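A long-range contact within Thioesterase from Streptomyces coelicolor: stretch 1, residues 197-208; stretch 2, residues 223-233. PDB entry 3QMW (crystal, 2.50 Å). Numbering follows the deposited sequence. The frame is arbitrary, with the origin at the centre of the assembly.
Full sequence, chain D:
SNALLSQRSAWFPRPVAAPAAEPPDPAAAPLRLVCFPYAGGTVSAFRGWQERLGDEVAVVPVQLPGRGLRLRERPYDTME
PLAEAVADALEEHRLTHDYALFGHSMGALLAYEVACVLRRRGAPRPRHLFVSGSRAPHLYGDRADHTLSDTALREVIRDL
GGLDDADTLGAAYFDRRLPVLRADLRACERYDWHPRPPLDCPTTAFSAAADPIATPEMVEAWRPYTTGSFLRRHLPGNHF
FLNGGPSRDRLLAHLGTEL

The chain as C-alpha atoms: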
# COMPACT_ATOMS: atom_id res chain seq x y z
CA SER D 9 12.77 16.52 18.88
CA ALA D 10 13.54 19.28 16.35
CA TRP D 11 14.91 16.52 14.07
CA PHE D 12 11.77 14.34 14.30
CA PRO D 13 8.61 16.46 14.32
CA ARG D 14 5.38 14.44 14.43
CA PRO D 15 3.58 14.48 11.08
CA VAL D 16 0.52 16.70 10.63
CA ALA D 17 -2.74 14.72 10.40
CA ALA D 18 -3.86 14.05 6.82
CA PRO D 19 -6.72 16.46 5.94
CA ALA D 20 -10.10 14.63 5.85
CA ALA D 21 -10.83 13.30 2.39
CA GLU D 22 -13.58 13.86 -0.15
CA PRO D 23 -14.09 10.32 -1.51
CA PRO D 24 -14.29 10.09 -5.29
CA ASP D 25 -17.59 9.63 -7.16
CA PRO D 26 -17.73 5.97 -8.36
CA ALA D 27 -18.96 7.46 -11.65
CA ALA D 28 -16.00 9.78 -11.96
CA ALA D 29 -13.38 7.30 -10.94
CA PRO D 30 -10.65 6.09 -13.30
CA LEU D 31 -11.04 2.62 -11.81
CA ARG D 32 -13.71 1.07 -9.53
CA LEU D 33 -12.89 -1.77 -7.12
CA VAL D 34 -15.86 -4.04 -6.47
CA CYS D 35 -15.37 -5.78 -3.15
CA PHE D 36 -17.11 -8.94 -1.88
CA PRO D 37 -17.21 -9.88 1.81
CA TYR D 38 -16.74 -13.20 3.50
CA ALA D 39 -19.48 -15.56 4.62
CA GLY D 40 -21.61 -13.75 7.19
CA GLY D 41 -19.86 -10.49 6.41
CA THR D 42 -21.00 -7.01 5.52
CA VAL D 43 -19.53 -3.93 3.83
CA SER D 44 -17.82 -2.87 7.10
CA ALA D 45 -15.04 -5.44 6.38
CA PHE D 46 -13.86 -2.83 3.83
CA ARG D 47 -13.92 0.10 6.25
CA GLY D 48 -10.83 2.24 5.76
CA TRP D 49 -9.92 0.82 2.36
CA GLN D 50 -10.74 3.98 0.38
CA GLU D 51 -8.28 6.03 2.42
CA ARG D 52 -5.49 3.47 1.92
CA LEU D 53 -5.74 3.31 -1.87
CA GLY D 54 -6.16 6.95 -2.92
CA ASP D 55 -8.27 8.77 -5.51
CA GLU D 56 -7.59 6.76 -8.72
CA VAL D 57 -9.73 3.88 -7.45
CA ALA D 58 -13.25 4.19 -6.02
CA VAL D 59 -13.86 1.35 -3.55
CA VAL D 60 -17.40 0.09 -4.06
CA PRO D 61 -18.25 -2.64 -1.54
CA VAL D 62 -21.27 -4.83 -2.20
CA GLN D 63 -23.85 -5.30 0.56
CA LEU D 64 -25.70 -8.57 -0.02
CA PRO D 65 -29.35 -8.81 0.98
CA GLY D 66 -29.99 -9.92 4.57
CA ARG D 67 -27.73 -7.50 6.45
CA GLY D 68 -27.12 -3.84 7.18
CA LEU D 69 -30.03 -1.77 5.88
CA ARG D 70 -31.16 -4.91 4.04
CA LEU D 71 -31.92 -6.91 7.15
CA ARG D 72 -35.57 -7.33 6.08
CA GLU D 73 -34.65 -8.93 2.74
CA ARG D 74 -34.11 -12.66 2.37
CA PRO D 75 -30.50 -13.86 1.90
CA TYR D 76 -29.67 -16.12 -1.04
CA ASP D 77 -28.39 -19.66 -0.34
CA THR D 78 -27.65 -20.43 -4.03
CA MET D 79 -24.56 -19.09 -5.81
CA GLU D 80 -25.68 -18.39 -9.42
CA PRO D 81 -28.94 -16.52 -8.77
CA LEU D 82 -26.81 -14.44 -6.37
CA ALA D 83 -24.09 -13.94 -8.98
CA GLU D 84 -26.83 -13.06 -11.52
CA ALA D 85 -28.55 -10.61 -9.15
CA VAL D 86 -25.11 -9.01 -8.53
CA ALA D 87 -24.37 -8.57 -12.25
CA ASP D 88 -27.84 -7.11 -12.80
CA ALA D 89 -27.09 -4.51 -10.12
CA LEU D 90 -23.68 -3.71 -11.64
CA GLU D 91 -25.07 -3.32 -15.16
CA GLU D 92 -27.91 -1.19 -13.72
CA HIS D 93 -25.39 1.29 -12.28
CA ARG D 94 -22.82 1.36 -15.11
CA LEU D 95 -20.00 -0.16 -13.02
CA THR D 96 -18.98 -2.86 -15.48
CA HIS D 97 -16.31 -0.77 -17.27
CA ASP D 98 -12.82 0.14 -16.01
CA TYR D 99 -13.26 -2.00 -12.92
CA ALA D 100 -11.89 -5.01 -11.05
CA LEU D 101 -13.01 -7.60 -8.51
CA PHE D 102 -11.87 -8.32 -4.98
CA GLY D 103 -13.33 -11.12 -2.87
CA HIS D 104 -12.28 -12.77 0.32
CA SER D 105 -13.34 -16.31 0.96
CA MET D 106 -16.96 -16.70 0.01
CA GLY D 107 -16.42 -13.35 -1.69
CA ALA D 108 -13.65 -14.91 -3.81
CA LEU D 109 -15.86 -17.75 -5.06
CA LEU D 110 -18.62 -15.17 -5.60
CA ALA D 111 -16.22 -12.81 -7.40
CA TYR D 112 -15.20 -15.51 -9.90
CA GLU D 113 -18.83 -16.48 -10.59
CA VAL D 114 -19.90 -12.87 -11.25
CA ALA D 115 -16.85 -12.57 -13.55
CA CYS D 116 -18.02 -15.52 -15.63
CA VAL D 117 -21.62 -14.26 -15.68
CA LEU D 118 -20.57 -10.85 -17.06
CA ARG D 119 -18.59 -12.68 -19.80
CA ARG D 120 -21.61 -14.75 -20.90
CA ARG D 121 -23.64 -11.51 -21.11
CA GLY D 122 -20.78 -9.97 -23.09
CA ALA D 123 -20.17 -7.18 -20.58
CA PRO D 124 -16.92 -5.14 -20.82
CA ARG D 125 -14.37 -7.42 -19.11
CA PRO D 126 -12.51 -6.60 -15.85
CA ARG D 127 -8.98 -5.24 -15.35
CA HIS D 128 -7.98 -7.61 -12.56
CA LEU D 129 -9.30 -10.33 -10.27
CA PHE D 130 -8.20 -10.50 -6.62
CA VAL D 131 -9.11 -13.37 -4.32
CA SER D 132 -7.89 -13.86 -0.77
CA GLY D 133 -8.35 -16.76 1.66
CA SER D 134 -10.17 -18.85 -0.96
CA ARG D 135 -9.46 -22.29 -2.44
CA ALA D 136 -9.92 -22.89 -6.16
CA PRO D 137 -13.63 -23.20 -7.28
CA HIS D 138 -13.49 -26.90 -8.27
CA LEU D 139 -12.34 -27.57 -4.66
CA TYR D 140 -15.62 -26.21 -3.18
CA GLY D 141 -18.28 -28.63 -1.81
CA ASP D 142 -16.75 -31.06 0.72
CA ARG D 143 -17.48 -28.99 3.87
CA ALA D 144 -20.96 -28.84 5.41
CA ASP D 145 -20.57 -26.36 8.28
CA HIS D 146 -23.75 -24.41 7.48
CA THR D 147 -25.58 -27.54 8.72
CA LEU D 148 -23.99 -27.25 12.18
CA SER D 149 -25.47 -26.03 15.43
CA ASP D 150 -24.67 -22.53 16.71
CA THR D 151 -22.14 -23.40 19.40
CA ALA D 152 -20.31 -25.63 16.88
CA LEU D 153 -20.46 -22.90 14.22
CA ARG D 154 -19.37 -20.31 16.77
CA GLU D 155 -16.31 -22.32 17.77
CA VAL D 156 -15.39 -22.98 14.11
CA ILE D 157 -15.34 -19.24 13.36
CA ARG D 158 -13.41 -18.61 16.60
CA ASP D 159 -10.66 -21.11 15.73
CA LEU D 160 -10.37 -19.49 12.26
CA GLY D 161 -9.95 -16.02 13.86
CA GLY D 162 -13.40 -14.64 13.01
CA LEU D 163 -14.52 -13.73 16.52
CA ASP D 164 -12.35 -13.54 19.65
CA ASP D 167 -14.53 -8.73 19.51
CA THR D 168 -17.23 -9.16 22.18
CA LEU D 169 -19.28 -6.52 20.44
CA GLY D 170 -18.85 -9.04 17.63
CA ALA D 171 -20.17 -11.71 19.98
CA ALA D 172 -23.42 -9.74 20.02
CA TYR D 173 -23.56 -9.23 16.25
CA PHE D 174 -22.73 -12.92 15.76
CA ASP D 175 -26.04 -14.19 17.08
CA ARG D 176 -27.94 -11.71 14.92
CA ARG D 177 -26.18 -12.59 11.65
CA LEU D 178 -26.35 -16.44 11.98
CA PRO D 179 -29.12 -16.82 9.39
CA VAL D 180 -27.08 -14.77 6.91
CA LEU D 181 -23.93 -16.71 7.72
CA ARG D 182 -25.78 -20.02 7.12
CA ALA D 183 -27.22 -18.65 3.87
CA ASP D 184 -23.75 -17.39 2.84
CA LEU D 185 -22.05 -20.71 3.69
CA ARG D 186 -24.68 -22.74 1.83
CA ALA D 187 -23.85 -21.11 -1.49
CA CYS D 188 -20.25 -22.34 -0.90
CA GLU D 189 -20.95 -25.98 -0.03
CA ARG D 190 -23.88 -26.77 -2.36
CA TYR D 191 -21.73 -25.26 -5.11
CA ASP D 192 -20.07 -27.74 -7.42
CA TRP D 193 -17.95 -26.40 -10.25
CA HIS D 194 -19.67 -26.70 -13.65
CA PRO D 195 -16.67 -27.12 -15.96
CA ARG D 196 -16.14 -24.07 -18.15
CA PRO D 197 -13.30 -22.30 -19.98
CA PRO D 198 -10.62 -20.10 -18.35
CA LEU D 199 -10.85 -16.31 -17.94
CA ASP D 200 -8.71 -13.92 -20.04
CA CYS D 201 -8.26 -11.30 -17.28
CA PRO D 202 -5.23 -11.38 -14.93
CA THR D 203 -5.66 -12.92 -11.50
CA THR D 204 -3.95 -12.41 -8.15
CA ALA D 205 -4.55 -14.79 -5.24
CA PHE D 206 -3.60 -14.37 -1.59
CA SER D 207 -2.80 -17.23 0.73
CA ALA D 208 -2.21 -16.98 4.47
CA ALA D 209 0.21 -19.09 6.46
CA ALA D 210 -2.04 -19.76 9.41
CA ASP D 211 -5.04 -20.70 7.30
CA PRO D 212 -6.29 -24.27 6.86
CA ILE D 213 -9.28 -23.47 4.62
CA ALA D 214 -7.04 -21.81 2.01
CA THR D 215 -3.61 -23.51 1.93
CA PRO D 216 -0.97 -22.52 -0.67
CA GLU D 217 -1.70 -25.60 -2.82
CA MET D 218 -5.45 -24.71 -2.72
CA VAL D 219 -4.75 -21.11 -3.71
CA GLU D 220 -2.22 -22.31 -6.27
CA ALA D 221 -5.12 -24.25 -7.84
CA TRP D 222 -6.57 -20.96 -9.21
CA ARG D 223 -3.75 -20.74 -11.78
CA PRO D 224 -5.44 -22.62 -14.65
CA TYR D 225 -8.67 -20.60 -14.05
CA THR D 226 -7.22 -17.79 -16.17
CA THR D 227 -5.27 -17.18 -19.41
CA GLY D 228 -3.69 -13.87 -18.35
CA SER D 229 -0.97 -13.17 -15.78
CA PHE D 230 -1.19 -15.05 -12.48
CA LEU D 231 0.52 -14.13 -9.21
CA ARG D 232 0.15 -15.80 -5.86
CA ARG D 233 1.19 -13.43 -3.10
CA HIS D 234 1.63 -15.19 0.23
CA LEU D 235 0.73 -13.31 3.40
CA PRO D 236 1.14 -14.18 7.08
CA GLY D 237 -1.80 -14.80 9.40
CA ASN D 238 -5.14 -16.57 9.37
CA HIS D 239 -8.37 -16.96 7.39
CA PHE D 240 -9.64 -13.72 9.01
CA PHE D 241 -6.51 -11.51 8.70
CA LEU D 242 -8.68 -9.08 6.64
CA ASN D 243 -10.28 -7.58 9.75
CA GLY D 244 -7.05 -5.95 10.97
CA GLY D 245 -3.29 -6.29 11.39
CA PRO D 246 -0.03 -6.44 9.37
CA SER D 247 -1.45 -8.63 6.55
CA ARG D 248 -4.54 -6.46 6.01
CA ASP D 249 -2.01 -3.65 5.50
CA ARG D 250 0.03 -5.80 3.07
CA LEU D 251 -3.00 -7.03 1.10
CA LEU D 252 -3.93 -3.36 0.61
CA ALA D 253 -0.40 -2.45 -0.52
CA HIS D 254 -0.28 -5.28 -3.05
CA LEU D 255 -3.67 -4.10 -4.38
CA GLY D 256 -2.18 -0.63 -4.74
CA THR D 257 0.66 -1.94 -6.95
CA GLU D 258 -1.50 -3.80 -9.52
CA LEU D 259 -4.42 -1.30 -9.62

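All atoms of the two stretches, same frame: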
# COMPACT_ATOMS: atom_id res chain seq x y z
N PRO D 197 -14.62 -22.72 -19.53
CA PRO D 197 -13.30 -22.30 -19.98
C PRO D 197 -12.62 -21.36 -18.98
O PRO D 197 -13.26 -20.93 -18.01
CB PRO D 197 -13.59 -21.59 -21.30
CG PRO D 197 -15.02 -21.16 -21.24
CD PRO D 197 -15.69 -21.87 -20.11
N PRO D 198 -11.33 -21.04 -19.21
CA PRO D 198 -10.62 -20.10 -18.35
C PRO D 198 -10.88 -18.64 -18.71
O PRO D 198 -11.27 -18.34 -19.84
CB PRO D 198 -9.15 -20.46 -18.57
CG PRO D 198 -9.10 -20.97 -19.97
CD PRO D 198 -10.45 -21.62 -20.23
N LEU D 199 -10.67 -17.75 -17.75
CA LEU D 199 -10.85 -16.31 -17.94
C LEU D 199 -9.61 -15.65 -18.57
O LEU D 199 -8.48 -16.09 -18.33
CB LEU D 199 -11.15 -15.65 -16.59
CG LEU D 199 -12.57 -15.86 -16.06
CD1 LEU D 199 -12.62 -15.63 -14.55
CD2 LEU D 199 -13.57 -14.95 -16.80
N ASP D 200 -9.82 -14.61 -19.37
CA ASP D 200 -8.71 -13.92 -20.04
C ASP D 200 -8.07 -12.82 -19.19
O ASP D 200 -6.95 -12.38 -19.48
CB ASP D 200 -9.16 -13.35 -21.39
CG ASP D 200 -9.54 -14.44 -22.39
OD1 ASP D 200 -8.98 -15.56 -22.32
OD2 ASP D 200 -10.39 -14.16 -23.27
N CYS D 201 -8.78 -12.35 -18.15
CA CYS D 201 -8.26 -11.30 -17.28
C CYS D 201 -7.18 -11.86 -16.34
O CYS D 201 -7.14 -13.07 -16.09
CB CYS D 201 -9.38 -10.64 -16.46
SG CYS D 201 -9.92 -11.59 -15.01
N PRO D 202 -6.30 -10.98 -15.83
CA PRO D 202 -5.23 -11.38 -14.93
C PRO D 202 -5.71 -11.52 -13.49
O PRO D 202 -6.55 -10.74 -13.03
CB PRO D 202 -4.21 -10.26 -15.07
CG PRO D 202 -5.02 -9.07 -15.38
CD PRO D 202 -6.21 -9.55 -16.17
N THR D 203 -5.16 -12.50 -12.79
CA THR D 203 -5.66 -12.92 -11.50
C THR D 203 -4.56 -12.90 -10.46
O THR D 203 -3.45 -13.34 -10.73
CB THR D 203 -6.25 -14.35 -11.61
OG1 THR D 203 -7.48 -14.29 -12.32
CG2 THR D 203 -6.49 -14.98 -10.24
N THR D 204 -4.87 -12.38 -9.27
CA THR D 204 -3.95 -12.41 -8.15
C THR D 204 -4.63 -13.05 -6.94
O THR D 204 -5.73 -12.65 -6.56
CB THR D 204 -3.48 -11.01 -7.78
OG1 THR D 204 -3.26 -10.24 -8.98
CG2 THR D 204 -2.19 -11.08 -6.95
N ALA D 205 -3.97 -14.04 -6.34
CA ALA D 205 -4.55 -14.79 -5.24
C ALA D 205 -3.67 -14.72 -3.99
O ALA D 205 -2.45 -14.86 -4.07
CB ALA D 205 -4.76 -16.24 -5.65
N PHE D 206 -4.31 -14.52 -2.84
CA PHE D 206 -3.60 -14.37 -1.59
C PHE D 206 -3.84 -15.56 -0.70
O PHE D 206 -4.98 -15.89 -0.39
CB PHE D 206 -4.04 -13.11 -0.88
CG PHE D 206 -3.81 -11.87 -1.66
CD1 PHE D 206 -2.66 -11.12 -1.47
CD2 PHE D 206 -4.74 -11.45 -2.60
CE1 PHE D 206 -2.44 -9.95 -2.21
CE2 PHE D 206 -4.52 -10.29 -3.35
CZ PHE D 206 -3.37 -9.54 -3.15
N SER D 207 -2.75 -16.18 -0.27
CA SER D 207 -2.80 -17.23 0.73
C SER D 207 -2.39 -16.62 2.05
O SER D 207 -1.93 -15.48 2.09
CB SER D 207 -1.86 -18.37 0.34
OG SER D 207 -0.61 -17.88 -0.12
N ALA D 208 -2.60 -17.37 3.12
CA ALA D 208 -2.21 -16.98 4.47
C ALA D 208 -1.57 -18.19 5.14
O ALA D 208 -2.02 -19.31 4.95
CB ALA D 208 -3.42 -16.49 5.24
N ARG D 223 -4.61 -21.13 -10.65
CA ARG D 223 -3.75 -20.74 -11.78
C ARG D 223 -4.40 -21.02 -13.14
O ARG D 223 -4.54 -20.10 -13.95
CB ARG D 223 -2.37 -21.41 -11.67
CG ARG D 223 -1.42 -21.15 -12.85
CD ARG D 223 -0.10 -21.90 -12.68
NE ARG D 223 0.59 -21.49 -11.45
CZ ARG D 223 1.30 -20.37 -11.31
NH1 ARG D 223 1.44 -19.50 -12.31
NH2 ARG D 223 1.88 -20.11 -10.14
N PRO D 224 -4.83 -22.28 -13.37
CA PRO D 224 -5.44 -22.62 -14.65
C PRO D 224 -6.84 -22.03 -14.87
O PRO D 224 -7.42 -22.26 -15.93
CB PRO D 224 -5.52 -24.15 -14.61
CG PRO D 224 -5.64 -24.47 -13.18
CD PRO D 224 -4.78 -23.46 -12.47
N TYR D 225 -7.37 -21.28 -13.90
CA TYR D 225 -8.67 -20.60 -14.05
C TYR D 225 -8.59 -19.33 -14.88
O TYR D 225 -9.61 -18.70 -15.14
CB TYR D 225 -9.32 -20.32 -12.69
CG TYR D 225 -10.01 -21.53 -12.12
CD1 TYR D 225 -9.32 -22.45 -11.35
CD2 TYR D 225 -11.35 -21.76 -12.39
CE1 TYR D 225 -9.95 -23.58 -10.84
CE2 TYR D 225 -12.00 -22.89 -11.88
CZ TYR D 225 -11.30 -23.79 -11.12
OH TYR D 225 -11.92 -24.91 -10.62
N THR D 226 -7.38 -18.95 -15.31
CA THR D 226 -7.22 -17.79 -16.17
C THR D 226 -6.09 -17.92 -17.21
O THR D 226 -5.11 -18.65 -17.01
CB THR D 226 -6.99 -16.51 -15.34
OG1 THR D 226 -7.23 -15.36 -16.16
CG2 THR D 226 -5.58 -16.47 -14.80
N THR D 227 -6.24 -17.19 -18.32
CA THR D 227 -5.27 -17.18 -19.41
C THR D 227 -4.21 -16.10 -19.23
O THR D 227 -3.08 -16.26 -19.69
CB THR D 227 -5.96 -16.92 -20.76
OG1 THR D 227 -6.06 -15.50 -20.99
CG2 THR D 227 -7.35 -17.58 -20.81
N GLY D 228 -4.59 -14.99 -18.60
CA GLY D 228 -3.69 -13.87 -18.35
C GLY D 228 -2.67 -14.13 -17.25
O GLY D 228 -2.48 -15.28 -16.82
N SER D 229 -2.04 -13.06 -16.77
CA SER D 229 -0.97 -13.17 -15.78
C SER D 229 -1.50 -13.59 -14.41
O SER D 229 -2.48 -13.02 -13.92
CB SER D 229 -0.24 -11.84 -15.64
OG SER D 229 -1.15 -10.78 -15.38
N PHE D 230 -0.83 -14.56 -13.80
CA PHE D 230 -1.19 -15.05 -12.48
C PHE D 230 -0.07 -14.90 -11.45
O PHE D 230 1.04 -15.38 -11.67
CB PHE D 230 -1.60 -16.51 -12.54
CG PHE D 230 -2.08 -17.04 -11.23
CD1 PHE D 230 -3.29 -16.61 -10.70
CD2 PHE D 230 -1.31 -17.94 -10.51
CE1 PHE D 230 -3.74 -17.10 -9.49
CE2 PHE D 230 -1.75 -18.43 -9.29
CZ PHE D 230 -2.96 -18.01 -8.78
N LEU D 231 -0.39 -14.27 -10.33
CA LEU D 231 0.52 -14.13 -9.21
C LEU D 231 -0.13 -14.63 -7.94
O LEU D 231 -1.28 -14.28 -7.65
CB LEU D 231 0.89 -12.66 -9.00
CG LEU D 231 1.82 -12.02 -10.03
CD1 LEU D 231 1.77 -10.50 -9.89
CD2 LEU D 231 3.25 -12.54 -9.88
N ARG D 232 0.58 -15.46 -7.19
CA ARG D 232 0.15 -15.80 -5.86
C ARG D 232 1.05 -15.10 -4.86
O ARG D 232 2.20 -15.52 -4.65
CB ARG D 232 0.18 -17.32 -5.63
CG ARG D 232 -0.28 -17.71 -4.23
CD ARG D 232 -0.55 -19.19 -4.11
NE ARG D 232 0.61 -19.98 -4.53
CZ ARG D 232 1.70 -20.18 -3.80
NH1 ARG D 232 1.82 -19.64 -2.59
NH2 ARG D 232 2.69 -20.92 -4.29
N ARG D 233 0.54 -14.03 -4.26
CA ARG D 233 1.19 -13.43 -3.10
C ARG D 233 0.88 -14.32 -1.92
O ARG D 233 -0.15 -14.99 -1.89
CB ARG D 233 0.68 -12.02 -2.83
CG ARG D 233 0.72 -11.09 -4.03
CD ARG D 233 2.10 -11.04 -4.66
NE ARG D 233 2.19 -9.94 -5.62
CZ ARG D 233 3.28 -9.64 -6.33
NH1 ARG D 233 4.39 -10.35 -6.20
NH2 ARG D 233 3.25 -8.62 -7.18

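Stretch 2 meets stretch 1 first through a bridged loop, then as a parallel strand; together they bury 816 Å² of surface, both sides summed. In the opening 3-10 segment, Arg223 makes no contact, and Pro224 offers mainly its carbonyl, with O 3.6 Å from Pro198 CB. Tyr225 points its CA-to-CB bond away and contributes its backbone instead: Leu199 N donates to Tyr225 O at 3.0 Å and a nearly linear 175°. The return bond, Thr227 N to Leu199 O, is very short at 2.5 Å (164°), so the two flank Thr226, whose CA lies 4.3 Å from Leu199 CA in a single bridge. Thr226 OG1 is modelled too close to a neighbour for its position to carry weight. Thr227, which is exposed, uses its hydroxyl polarity and its methyl alike: OG1 donates to Asp200 OD1 at 3.2 Å; CG2 lies 3.0 Å from that same Asp200 OD1 and 3.9 Å from Pro198 CG.

Gly228 suits its place sterically, since an ideal CB there would sit 2.9 Å from Asp200 O. Ser229 brings OG within 3.1 Å of Pro202 CB, and its carbonyl O accepts from Thr203 N (3.0 Å, 153°), opening the parallel ladder.

The strand axes approach to 4.8 Å at 18°. Phe230 shares a sheet face with Thr203, Ala205 and Arg232. Its t rotamer (chi1 -176°) brings the ring to stretch 1, with CE1 3.6 Å from Thr203 CG2 and CZ 4.0 Å from the small, buried Ala205 CB. Leu231 binds both ways, N to Thr203 O (3.2 Å, 161°) and O from Ala205 N (3.0 Å, 163°); on the other face, its CB lies 4.0 Å from Thr204 CG2. Arg232 pairs with Ala205, its CA 3.3 Å from Ala205 O. Arg233 O then accepts from Ser207 N (3.3 Å, 165°), and Arg233 packs its aliphatic CB 3.7 Å from Phe206 CD1 while its charged end leads away.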